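Long-range contacts in bottromycin amidohydrolase (PDB 6I5S), which probably hydrolyses a thiazoline-containing amide during bottromycin biosynthesis, acting as a zinc-dependent amidohydrolase and gatekeeper of the pathway: residues Q10-L18 with E120-V129; R300-A308 with C349-G357. One frame throughout, in Å; residues are numbered along the deposited sequence.

Contact 1 (Q10-L18 with E120-V129); sequences QWRHRRGLL and EPAHLLAAGV
Apolar packing bridged by two waters joins the N-terminal loop 10-18 to helix 121-132, through Leu-17, Leu-18 and the Arg-14 carbonyl, at one side of the catalytic domain. Leu-17 points inward: with CG beside its backbone N (chi1 -68°), it lowers CD1 to 3.7 Å from His-123 CD2, approaching the ring obliquely and also resting against Ala-126 CB. Leu-18 meets Val-129 further along the helix, tip to tip, its CD1 3.7 Å from Val-129 CG2. Between Ala-122 and Leu-125 sits the Arg-14 carbonyl: its O lies 3.2 Å from Ala-122 CA in a CA-H...O contact and also touches Leu-125 CB. Arg-14 O accepts a 2.7 Å hydrogen bond from a water that also donates to Ala-122 O and accepts from Leu-17 N, so a single molecule ties loop to helix. A second water accepts from Ala-122 N at 2.8 Å, donates to Gln-10 O and, weakly, to Glu-120 OE1; it thus occupies one of the amides at the helix start. Toward the surface, the Arg-15 guanidinium lays one face over Leu-125 CD1, while the amide of Gln-10 lies near Pro-121 CD, its NE2 3.7 Å away. His-123 is fixed from both ring nitrogens, ND1 accepting from Glu-120 N and NE2 bonding to Val-97 O. Three successive type I turns shape the loop, which packs on the helix of a beta-alpha-beta crossover, strand 111-116, helix 121-132 and parallel strand 139-142, as in the amidohydrolase barrel.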
ATOM      1  N   GLN A  10      21.819   7.263  -8.231  1.00 51.06           N
ATOM      2  CA  GLN A  10      20.868   7.096  -7.146  1.00 51.10           C
ATOM      3  C   GLN A  10      21.334   7.777  -5.861  1.00 47.47           C
ATOM      4  O   GLN A  10      20.496   8.115  -5.012  1.00 46.08           O
ATOM      5  CB  GLN A  10      20.624   5.608  -6.906  1.00 45.39           C
ATOM      6  CG  GLN A  10      19.926   4.926  -8.055  1.00 39.09           C
ATOM      7  CD  GLN A  10      19.824   3.435  -7.852  1.00 48.31           C
ATOM      8  OE1 GLN A  10      20.802   2.713  -7.997  1.00 75.36           O
ATOM      9  NE2 GLN A  10      18.631   2.968  -7.507  1.00 48.99           N
ATOM     10  N   TRP A  11      22.640   7.999  -5.709  1.00 56.37           N
ATOM     11  CA  TRP A  11      23.142   8.631  -4.495  1.00 58.06           C
ATOM     12  C   TRP A  11      23.037  10.137  -4.597  1.00 54.15           C
ATOM     13  O   TRP A  11      22.593  10.783  -3.653  1.00 39.98           O
ATOM     14  CB  TRP A  11      24.588   8.227  -4.215  1.00 50.27           C
ATOM     15  CG  TRP A  11      25.089   8.700  -2.874  1.00 44.04           C
ATOM     16  CD1 TRP A  11      25.949   9.736  -2.637  1.00 45.22           C
ATOM     17  CD2 TRP A  11      24.748   8.160  -1.588  1.00 35.99           C
ATOM     18  NE1 TRP A  11      26.134   9.897  -1.285  1.00 45.69           N
ATOM     19  CE2 TRP A  11      25.416   8.942  -0.620  1.00 43.78           C
ATOM     20  CE3 TRP A  11      23.912   7.123  -1.158  1.00 39.89           C
ATOM     21  CZ2 TRP A  11      25.285   8.711   0.727  1.00 37.64           C
ATOM     22  CZ3 TRP A  11      23.810   6.884   0.177  1.00 47.97           C
ATOM     23  CH2 TRP A  11      24.516   7.664   1.109  1.00 40.15           C
ATOM     24  N   ARG A  12      23.424  10.693  -5.745  1.00 49.83           N
ATOM     25  CA  ARG A  12      23.322  12.124  -5.979  1.00 48.54           C
ATOM     26  C   ARG A  12      21.890  12.604  -5.803  1.00 49.91           C
ATOM     27  O   ARG A  12      21.649  13.670  -5.228  1.00 41.37           O
ATOM     28  CB  ARG A  12      23.826  12.437  -7.385  1.00 67.37           C
ATOM     29  CG  ARG A  12      23.993  13.904  -7.715  1.00 89.95           C
ATOM     30  CD  ARG A  12      24.932  14.092  -8.912  1.00112.65           C
ATOM     31  NE  ARG A  12      24.571  13.231 -10.040  1.00128.79           N
ATOM     32  CZ  ARG A  12      23.719  13.558 -11.006  1.00131.22           C
ATOM     33  NH1 ARG A  12      23.120  14.744 -11.008  1.00127.89           N
ATOM     34  NH2 ARG A  12      23.462  12.693 -11.979  1.00135.49           N
ATOM     35  N   HIS A  13      20.920  11.820  -6.269  1.00 59.26           N
ATOM     36  CA  HIS A  13      19.517  12.197  -6.211  1.00 53.83           C
ATOM     37  C   HIS A  13      18.791  11.554  -5.035  1.00 31.33           C
ATOM     38  O   HIS A  13      17.568  11.389  -5.071  1.00 35.32           O
ATOM     39  CB  HIS A  13      18.838  11.831  -7.523  1.00 67.35           C
ATOM     40  CG  HIS A  13      19.377  12.572  -8.704  1.00 72.54           C
ATOM     41  ND1 HIS A  13      19.961  13.816  -8.599  1.00 81.45           N
ATOM     42  CD2 HIS A  13      19.421  12.247 -10.016  1.00 80.21           C
ATOM     43  CE1 HIS A  13      20.341  14.226  -9.796  1.00 85.76           C
ATOM     44  NE2 HIS A  13      20.024  13.291 -10.672  1.00 82.78           N
ATOM     45  N   ARG A  14      19.529  11.155  -3.979  1.00 34.21           N
ATOM     46  CA  ARG A  14      18.868  10.462  -2.873  1.00 33.27           C
ATOM     47  C   ARG A  14      17.802  11.306  -2.172  1.00 28.03           C
ATOM     48  O   ARG A  14      16.954  10.734  -1.473  1.00 31.01           O
ATOM     49  CB  ARG A  14      19.902   9.970  -1.855  1.00 29.51           C
ATOM     50  CG  ARG A  14      20.654  11.051  -1.167  1.00 29.46           C
ATOM     51  CD  ARG A  14      21.851  10.453  -0.401  1.00 36.29           C
ATOM     52  NE  ARG A  14      22.590  11.462   0.344  1.00 34.88           N
ATOM     53  CZ  ARG A  14      23.479  12.280  -0.192  1.00 41.62           C
ATOM     54  NH1 ARG A  14      23.742  12.221  -1.490  1.00 35.46           N
ATOM     55  NH2 ARG A  14      24.106  13.145   0.588  1.00 40.22           N
ATOM     56  N   ARG A  15      17.859  12.647  -2.239  1.00 29.56           N
ATOM     57  CA  ARG A  15      16.815  13.475  -1.622  1.00 26.26           C
ATOM     58  C   ARG A  15      15.673  13.760  -2.588  1.00 30.44           C
ATOM     59  O   ARG A  15      14.849  14.630  -2.333  1.00 30.37           O
ATOM     60  CB  ARG A  15      17.384  14.793  -1.083  1.00 29.51           C
ATOM     61  CG  ARG A  15      18.459  14.590  -0.030  1.00 37.58           C
ATOM     62  CD  ARG A  15      18.806  15.915   0.733  1.00 35.20           C
ATOM     63  NE  ARG A  15      17.628  16.493   1.392  1.00 30.79           N
ATOM     64  CZ  ARG A  15      17.201  16.170   2.614  1.00 27.89           C
ATOM     65  NH1 ARG A  15      16.108  16.746   3.114  1.00 33.33           N
ATOM     66  NH2 ARG A  15      17.883  15.311   3.361  1.00 30.88           N
ATOM     67  N   GLY A  16      15.577  12.989  -3.668  1.00 33.54           N
ATOM     68  CA  GLY A  16      14.588  13.250  -4.720  1.00 36.61           C
ATOM     69  C   GLY A  16      13.141  13.199  -4.307  1.00 29.80           C
ATOM     70  O   GLY A  16      12.302  13.820  -4.960  1.00 35.99           O
ATOM     71  N   LEU A  17      12.800  12.485  -3.239  1.00 31.88           N
ATOM     72  CA  LEU A  17      11.421  12.516  -2.794  1.00 30.31           C
ATOM     73  C   LEU A  17      11.053  13.801  -2.070  1.00 39.12           C
ATOM     74  O   LEU A  17       9.863  14.054  -1.874  1.00 35.66           O
ATOM     75  CB  LEU A  17      11.115  11.366  -1.850  1.00 30.92           C
ATOM     76  CG  LEU A  17      11.126   9.972  -2.494  1.00 30.41           C
ATOM     77  CD1 LEU A  17      11.038   8.877  -1.480  1.00 30.19           C
ATOM     78  CD2 LEU A  17       9.934   9.844  -3.533  1.00 39.19           C
ATOM     79  N   LEU A  18      12.036  14.601  -1.648  1.00 29.60           N
ATOM     80  CA  LEU A  18      11.808  15.745  -0.775  1.00 31.79           C
ATOM     81  C   LEU A  18      12.607  16.916  -1.303  1.00 34.93           C
ATOM     82  O   LEU A  18      13.508  17.426  -0.641  1.00 34.85           O
ATOM     83  CB  LEU A  18      12.181  15.423   0.671  1.00 34.93           C
ATOM     84  CG  LEU A  18      11.378  14.264   1.256  1.00 42.31           C
ATOM     85  CD1 LEU A  18      12.008  13.767   2.540  1.00 37.31           C
ATOM     86  CD2 LEU A  18       9.931  14.674   1.500  1.00 44.56           C
ATOM     87  N   GLU A 120      14.703   2.213  -3.546  1.00 26.16           N
ATOM     88  CA  GLU A 120      15.907   2.937  -3.971  1.00 31.53           C
ATOM     89  C   GLU A 120      16.539   3.628  -2.763  1.00 27.62           C
ATOM     90  O   GLU A 120      15.903   3.754  -1.712  1.00 26.93           O
ATOM     91  CB  GLU A 120      15.574   4.023  -5.003  1.00 39.52           C
ATOM     92  CG  GLU A 120      15.070   3.473  -6.316  1.00 71.52           C
ATOM     93  CD  GLU A 120      14.954   4.538  -7.401  1.00100.37           C
ATOM     94  OE1 GLU A 120      15.675   5.553  -7.333  1.00 99.03           O
ATOM     95  OE2 GLU A 120      14.135   4.355  -8.324  1.00121.62           O
ATOM     96  N   PRO A 121      17.779   4.075  -2.876  1.00 24.79           N
ATOM     97  CA  PRO A 121      18.355   4.930  -1.797  1.00 26.39           C
ATOM     98  C   PRO A 121      17.480   6.114  -1.404  1.00 29.24           C
ATOM     99  O   PRO A 121      17.438   6.445  -0.219  1.00 27.89           O
ATOM    100  CB  PRO A 121      19.676   5.374  -2.413  1.00 27.43           C
ATOM    101  CG  PRO A 121      20.067   4.225  -3.300  1.00 31.25           C
ATOM    102  CD  PRO A 121      18.776   3.786  -3.924  1.00 28.36           C
ATOM    103  N   ALA A 122      16.715   6.710  -2.345  1.00 27.37           N
ATOM    104  CA  ALA A 122      15.804   7.806  -1.992  1.00 24.67           C
ATOM    105  C   ALA A 122      14.770   7.426  -0.949  1.00 26.48           C
ATOM    106  O   ALA A 122      14.369   8.269  -0.134  1.00 25.47           O
ATOM    107  CB  ALA A 122      15.088   8.333  -3.227  1.00 27.12           C
ATOM    108  N   HIS A 123      14.298   6.172  -0.952  1.00 25.72           N
ATOM    109  CA  HIS A 123      13.384   5.764   0.092  1.00 21.92           C
ATOM    110  C   HIS A 123      14.056   5.545   1.433  1.00 22.33           C
ATOM    111  O   HIS A 123      13.412   5.759   2.472  1.00 26.51           O
ATOM    112  CB  HIS A 123      12.647   4.492  -0.329  1.00 25.14           C
ATOM    113  CG  HIS A 123      11.906   4.659  -1.593  1.00 29.98           C
ATOM    114  ND1 HIS A 123      12.427   4.294  -2.820  1.00 28.69           N
ATOM    115  CD2 HIS A 123      10.688   5.211  -1.838  1.00 28.34           C
ATOM    116  CE1 HIS A 123      11.567   4.615  -3.765  1.00 36.42           C
ATOM    117  NE2 HIS A 123      10.514   5.190  -3.199  1.00 28.41           N
ATOM    118  N   LEU A 124      15.306   5.085   1.454  1.00 25.51           N
ATOM    119  CA  LEU A 124      16.051   5.048   2.708  1.00 23.46           C
ATOM    120  C   LEU A 124      16.258   6.444   3.242  1.00 25.62           C
ATOM    121  O   LEU A 124      16.222   6.663   4.457  1.00 26.21           O
ATOM    122  CB  LEU A 124      17.400   4.373   2.492  1.00 24.41           C
ATOM    123  CG  LEU A 124      17.285   2.861   2.105  1.00 27.62           C
ATOM    124  CD1 LEU A 124      18.668   2.298   2.004  1.00 28.12           C
ATOM    125  CD2 LEU A 124      16.492   2.046   3.127  1.00 27.64           C
ATOM    126  N   LEU A 125      16.561   7.391   2.362  1.00 25.52           N
ATOM    127  CA  LEU A 125      16.677   8.786   2.811  1.00 26.26           C
ATOM    128  C   LEU A 125      15.381   9.243   3.458  1.00 27.16           C
ATOM    129  O   LEU A 125      15.382   9.846   4.548  1.00 26.16           O
ATOM    130  CB  LEU A 125      17.062   9.692   1.637  1.00 29.02           C
ATOM    131  CG  LEU A 125      17.341  11.168   1.879  1.00 26.48           C
ATOM    132  CD1 LEU A 125      16.007  11.926   2.061  1.00 28.50           C
ATOM    133  CD2 LEU A 125      18.254  11.411   3.073  1.00 26.71           C
ATOM    134  N   ALA A 126      14.249   8.939   2.815  1.00 24.39           N
ATOM    135  CA  ALA A 126      12.963   9.310   3.375  1.00 26.79           C
ATOM    136  C   ALA A 126      12.751   8.670   4.736  1.00 25.13           C
ATOM    137  O   ALA A 126      12.182   9.299   5.618  1.00 25.40           O
ATOM    138  CB  ALA A 126      11.848   8.899   2.400  1.00 26.72           C
ATOM    139  N   ALA A 127      13.221   7.420   4.921  1.00 25.07           N
ATOM    140  CA  ALA A 127      13.147   6.783   6.239  1.00 25.84           C
ATOM    141  C   ALA A 127      13.998   7.554   7.253  1.00 25.69           C
ATOM    142  O   ALA A 127      13.627   7.660   8.425  1.00 26.30           O
ATOM    143  CB  ALA A 127      13.613   5.320   6.191  1.00 26.24           C
ATOM    144  N   GLY A 128      15.135   8.112   6.807  1.00 25.61           N
ATOM    145  CA  GLY A 128      15.976   8.898   7.730  1.00 27.39           C
ATOM    146  C   GLY A 128      15.265  10.178   8.134  1.00 27.41           C
ATOM    147  O   GLY A 128      15.324  10.608   9.294  1.00 27.96           O
ATOM    148  N   VAL A 129      14.574  10.805   7.179  1.00 26.31           N
ATOM    149  CA  VAL A 129      13.808  12.019   7.483  1.00 22.70           C
ATOM    150  C   VAL A 129      12.730  11.695   8.505  1.00 24.48           C
ATOM    151  O   VAL A 129      12.432  12.499   9.397  1.00 27.22           O
ATOM    152  CB  VAL A 129      13.220  12.594   6.189  1.00 25.03           C
ATOM    153  CG1 VAL A 129      12.162  13.685   6.466  1.00 27.72           C
ATOM    154  CG2 VAL A 129      14.329  13.106   5.324  1.00 28.43           C
TER
HETATM  155  O   HOH W   1      17.716   6.860  -4.936  1.00 36.32           O
HETATM  156  O   HOH W   2      14.302  11.067  -1.212  1.00 26.86           O

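Contact 2 (R300-A308 with C349-G357); sequences RRPAWQAAA and CGNPFVVAG
Trp-304 NE1 donates to Gly-350 O at 3.1 Å, the N-H...O angle being 151°; the oxygen stays near the indole plane, whereas the donor stands above the carbonyl plane. This bond anchors the edge of an indole, one face of which is covered by the loop backbone. Pro-352 CA sits 3.4 Å over the centroid of the five-membered ring of Trp-304, almost on its normal, a CH-pi contact, and Phe-353 N lies above the benzo side. At the far rim Val-355 CG2 meets Trp-304 CH2 in the ring plane. A chi1 of -73°, with CG beside the backbone N, carries the indole off helix 301-313 into this position. Phe-353 returns toward the helix: its ring is tilted 46° from the indole, and CZ reaches Ala-308 CB at 3.8 Å. Ala-307 CB closes on Pro-352 CB at 3.5 Å. Arg-300 spreads its guanidinium over Gly-350 CA, with NE 3.6 Å from that carbon, while NH1 forms a salt bridge with Asp-102. A type II turn from Asn-351 to Val-354 shapes the loop, which directly follows the zinc ligand Asp-348, as in amidohydrolases whose metal-binding aspartate ends a barrel strand.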
ATOM      1  N   ARG A 300       4.261  10.910 -14.744  1.00 35.50           N
ATOM      2  CA  ARG A 300       3.328   9.839 -15.004  1.00 33.92           C
ATOM      3  C   ARG A 300       2.326  10.144 -16.108  1.00 34.93           C
ATOM      4  O   ARG A 300       1.748   9.208 -16.649  1.00 33.74           O
ATOM      5  CB  ARG A 300       2.541   9.509 -13.741  1.00 38.59           C
ATOM      6  CG  ARG A 300       3.319   8.702 -12.741  1.00 47.30           C
ATOM      7  CD  ARG A 300       2.566   8.695 -11.443  1.00 44.23           C
ATOM      8  NE  ARG A 300       3.301   7.971 -10.442  1.00 45.70           N
ATOM      9  CZ  ARG A 300       3.309   8.288  -9.160  1.00 44.40           C
ATOM     10  NH1 ARG A 300       2.617   9.340  -8.701  1.00 42.94           N
ATOM     11  NH2 ARG A 300       4.037   7.548  -8.352  1.00 44.68           N
ATOM     12  N   ARG A 301       2.108  11.412 -16.444  1.00 39.87           N
ATOM     13  CA  ARG A 301       0.976  11.763 -17.293  1.00 37.64           C
ATOM     14  C   ARG A 301       1.047  11.091 -18.661  1.00 39.88           C
ATOM     15  O   ARG A 301      -0.013  10.702 -19.179  1.00 36.32           O
ATOM     16  CB  ARG A 301       0.898  13.293 -17.416  1.00 39.73           C
ATOM     17  CG  ARG A 301      -0.491  13.884 -17.420  1.00 67.40           C
ATOM     18  CD  ARG A 301      -0.399  15.407 -17.153  1.00 88.71           C
ATOM     19  NE  ARG A 301      -0.416  15.751 -15.721  1.00 79.99           N
ATOM     20  CZ  ARG A 301       0.112  16.854 -15.201  1.00 80.85           C
ATOM     21  NH1 ARG A 301       0.731  17.734 -15.980  1.00 73.52           N
ATOM     22  NH2 ARG A 301       0.036  17.077 -13.890  1.00 85.18           N
ATOM     23  N   PRO A 302       2.216  10.914 -19.295  1.00 36.02           N
ATOM     24  CA  PRO A 302       2.208  10.247 -20.625  1.00 33.40           C
ATOM     25  C   PRO A 302       1.696   8.819 -20.574  1.00 34.23           C
ATOM     26  O   PRO A 302       0.837   8.449 -21.375  1.00 32.43           O
ATOM     27  CB  PRO A 302       3.681  10.339 -21.070  1.00 37.38           C
ATOM     28  CG  PRO A 302       4.209  11.542 -20.316  1.00 41.97           C
ATOM     29  CD  PRO A 302       3.537  11.467 -18.967  1.00 38.08           C
ATOM     30  N   ALA A 303       2.162   8.017 -19.616  1.00 35.19           N
ATOM     31  CA  ALA A 303       1.696   6.640 -19.499  1.00 32.91           C
ATOM     32  C   ALA A 303       0.232   6.601 -19.122  1.00 32.78           C
ATOM     33  O   ALA A 303      -0.533   5.774 -19.628  1.00 31.77           O
ATOM     34  CB  ALA A 303       2.526   5.908 -18.452  1.00 37.63           C
ATOM     35  N   TRP A 304      -0.190   7.508 -18.246  1.00 31.32           N
ATOM     36  CA  TRP A 304      -1.594   7.517 -17.858  1.00 32.84           C
ATOM     37  C   TRP A 304      -2.473   7.934 -19.025  1.00 30.76           C
ATOM     38  O   TRP A 304      -3.582   7.409 -19.212  1.00 31.43           O
ATOM     39  CB  TRP A 304      -1.787   8.456 -16.685  1.00 31.84           C
ATOM     40  CG  TRP A 304      -1.250   7.926 -15.380  1.00 32.14           C
ATOM     41  CD1 TRP A 304      -0.109   7.201 -15.187  1.00 33.64           C
ATOM     42  CD2 TRP A 304      -1.841   8.095 -14.088  1.00 37.61           C
ATOM     43  NE1 TRP A 304       0.032   6.878 -13.860  1.00 30.20           N
ATOM     44  CE2 TRP A 304      -1.020   7.419 -13.160  1.00 33.00           C
ATOM     45  CE3 TRP A 304      -2.999   8.720 -13.635  1.00 31.02           C
ATOM     46  CZ2 TRP A 304      -1.295   7.395 -11.795  1.00 28.83           C
ATOM     47  CZ3 TRP A 304      -3.289   8.675 -12.291  1.00 33.46           C
ATOM     48  CH2 TRP A 304      -2.454   8.010 -11.387  1.00 33.05           C
ATOM     49  N   GLN A 305      -2.001   8.877 -19.826  1.00 33.22           N
ATOM     50  CA  GLN A 305      -2.810   9.306 -20.958  1.00 33.54           C
ATOM     51  C   GLN A 305      -2.929   8.191 -21.993  1.00 34.84           C
ATOM     52  O   GLN A 305      -3.987   8.014 -22.629  1.00 36.13           O
ATOM     53  CB  GLN A 305      -2.185  10.542 -21.588  1.00 34.00           C
ATOM     54  CG  GLN A 305      -3.068  11.171 -22.692  1.00 45.82           C
ATOM     55  CD  GLN A 305      -3.907  12.279 -22.166  1.00 66.37           C
ATOM     56  OE1 GLN A 305      -3.427  13.099 -21.397  1.00 70.34           O
ATOM     57  NE2 GLN A 305      -5.179  12.310 -22.555  1.00 78.98           N
ATOM     58  N   ALA A 306      -1.865   7.409 -22.163  1.00 35.76           N
ATOM     59  CA  ALA A 306      -1.941   6.266 -23.075  1.00 33.66           C
ATOM     60  C   ALA A 306      -2.927   5.228 -22.574  1.00 33.99           C
ATOM     61  O   ALA A 306      -3.661   4.624 -23.356  1.00 30.62           O
ATOM     62  CB  ALA A 306      -0.561   5.651 -23.248  1.00 33.22           C
ATOM     63  N   ALA A 307      -2.946   4.993 -21.280  1.00 34.05           N
ATOM     64  CA  ALA A 307      -3.911   4.062 -20.726  1.00 36.67           C
ATOM     65  C   ALA A 307      -5.332   4.592 -20.895  1.00 37.78           C
ATOM     66  O   ALA A 307      -6.264   3.819 -21.140  1.00 38.20           O
ATOM     67  CB  ALA A 307      -3.598   3.807 -19.255  1.00 35.55           C
ATOM     68  N   ALA A 308      -5.515   5.907 -20.762  1.00 37.20           N
ATOM     69  CA  ALA A 308      -6.823   6.509 -20.998  1.00 35.50           C
ATOM     70  C   ALA A 308      -7.299   6.268 -22.421  1.00 35.58           C
ATOM     71  O   ALA A 308      -8.493   6.057 -22.651  1.00 34.03           O
ATOM     72  CB  ALA A 308      -6.769   8.006 -20.701  1.00 39.30           C
ATOM     73  N   CYS A 349      -0.035   1.671  -6.491  1.00 27.07           N
ATOM     74  CA  CYS A 349      -0.249   3.070  -6.819  1.00 25.15           C
ATOM     75  C   CYS A 349       0.924   3.587  -7.616  1.00 30.26           C
ATOM     76  O   CYS A 349       2.094   3.244  -7.384  1.00 28.12           O
ATOM     77  CB  CYS A 349      -0.539   3.920  -5.585  1.00 27.44           C
ATOM     78  SG  CYS A 349       0.772   3.947  -4.291  1.00 30.05           S
ATOM     79  N   GLY A 350       0.612   4.479  -8.537  1.00 26.09           N
ATOM     80  CA  GLY A 350       1.548   4.905  -9.560  1.00 31.00           C
ATOM     81  C   GLY A 350       1.253   4.320 -10.919  1.00 31.98           C
ATOM     82  O   GLY A 350       1.552   4.946 -11.926  1.00 34.10           O
ATOM     83  N   ASN A 351       0.698   3.116 -10.958  1.00 31.97           N
ATOM     84  CA  ASN A 351       0.156   2.568 -12.200  1.00 34.47           C
ATOM     85  C   ASN A 351      -0.958   3.481 -12.697  1.00 26.42           C
ATOM     86  O   ASN A 351      -1.575   4.218 -11.897  1.00 27.86           O
ATOM     87  CB  ASN A 351      -0.421   1.176 -11.978  1.00 38.00           C
ATOM     88  CG  ASN A 351       0.622   0.088 -11.915  1.00 51.97           C
ATOM     89  OD1 ASN A 351       1.787   0.370 -11.761  1.00 40.41           O
ATOM     90  ND2 ASN A 351       0.186  -1.170 -11.981  1.00100.00           N
ATOM     91  N   PRO A 352      -1.250   3.468 -14.004  1.00 25.06           N
ATOM     92  CA  PRO A 352      -2.248   4.407 -14.513  1.00 28.74           C
ATOM     93  C   PRO A 352      -3.589   4.349 -13.792  1.00 35.79           C
ATOM     94  O   PRO A 352      -4.178   3.281 -13.608  1.00 28.89           O
ATOM     95  CB  PRO A 352      -2.347   4.010 -15.973  1.00 28.45           C
ATOM     96  CG  PRO A 352      -0.942   3.481 -16.332  1.00 30.62           C
ATOM     97  CD  PRO A 352      -0.551   2.750 -15.106  1.00 33.37           C
ATOM     98  N   PHE A 353      -4.020   5.514 -13.305  1.00 30.65           N
ATOM     99  CA  PHE A 353      -5.293   5.727 -12.615  1.00 27.44           C
ATOM    100  C   PHE A 353      -5.382   5.032 -11.267  1.00 29.63           C
ATOM    101  O   PHE A 353      -6.479   4.898 -10.713  1.00 30.96           O
ATOM    102  CB  PHE A 353      -6.446   5.341 -13.552  1.00 31.34           C
ATOM    103  CG  PHE A 353      -6.444   6.202 -14.756  1.00 33.39           C
ATOM    104  CD1 PHE A 353      -6.742   7.552 -14.637  1.00 39.69           C
ATOM    105  CD2 PHE A 353      -6.047   5.716 -15.971  1.00 40.30           C
ATOM    106  CE1 PHE A 353      -6.693   8.391 -15.732  1.00 49.96           C
ATOM    107  CE2 PHE A 353      -6.002   6.561 -17.075  1.00 42.46           C
ATOM    108  CZ  PHE A 353      -6.323   7.890 -16.945  1.00 45.74           C
ATOM    109  N   VAL A 354      -4.237   4.651 -10.691  1.00 28.10           N
ATOM    110  CA  VAL A 354      -4.158   4.161  -9.314  1.00 24.76           C
ATOM    111  C   VAL A 354      -3.464   5.250  -8.502  1.00 26.55           C
ATOM    112  O   VAL A 354      -2.241   5.371  -8.559  1.00 27.90           O
ATOM    113  CB  VAL A 354      -3.440   2.832  -9.225  1.00 25.22           C
ATOM    114  CG1 VAL A 354      -3.561   2.290  -7.808  1.00 26.99           C
ATOM    115  CG2 VAL A 354      -4.041   1.844 -10.249  1.00 28.56           C
ATOM    116  N   VAL A 355      -4.253   6.066  -7.801  1.00 25.32           N
ATOM    117  CA  VAL A 355      -3.757   7.290  -7.171  1.00 24.30           C
ATOM    118  C   VAL A 355      -3.405   6.983  -5.727  1.00 27.25           C
ATOM    119  O   VAL A 355      -4.257   6.528  -4.960  1.00 25.47           O
ATOM    120  CB  VAL A 355      -4.797   8.418  -7.242  1.00 28.22           C
ATOM    121  CG1 VAL A 355      -4.286   9.720  -6.525  1.00 30.80           C
ATOM    122  CG2 VAL A 355      -5.146   8.755  -8.693  1.00 31.71           C
ATOM    123  N   ALA A 356      -2.152   7.268  -5.346  1.00 27.50           N
ATOM    124  CA  ALA A 356      -1.722   7.073  -3.957  1.00 25.51           C
ATOM    125  C   ALA A 356      -2.674   7.774  -2.976  1.00 22.98           C
ATOM    126  O   ALA A 356      -2.871   8.992  -3.027  1.00 27.12           O
ATOM    127  CB  ALA A 356      -0.284   7.608  -3.757  1.00 28.05           C
ATOM    128  N   GLY A 357      -3.215   7.007  -2.043  1.00 27.36           N
ATOM    129  CA  GLY A 357      -4.179   7.526  -1.104  1.00 24.24           C
ATOM    130  C   GLY A 357      -5.581   6.980  -1.354  1.00 23.52           C
ATOM    131  O   GLY A 357      -6.032   6.012  -0.711  1.00 29.69           O
TER

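Both segments of contact 1 precede those of contact 2 in the sequence. Their centres lie about 23 Å apart and their nearest atoms about 8 Å apart, without touching. The loop after strand 84-95 touches both: Val-97 meets Leu-17 and His-123 of contact 1, and Ser-98 meets Arg-300 of contact 2, while His-94 and His-96 nearby bind zinc. Contact 1 joins the N-terminal loop to helix 121-132, whereas contact 2 joins helix 301-313 to the loop leading into helix 358-369. The His-123 side chain is about 11 Å from a zinc ion and that of Asn-351 about 6 Å, so contact 2 lies beside the metal site and contact 1 farther out.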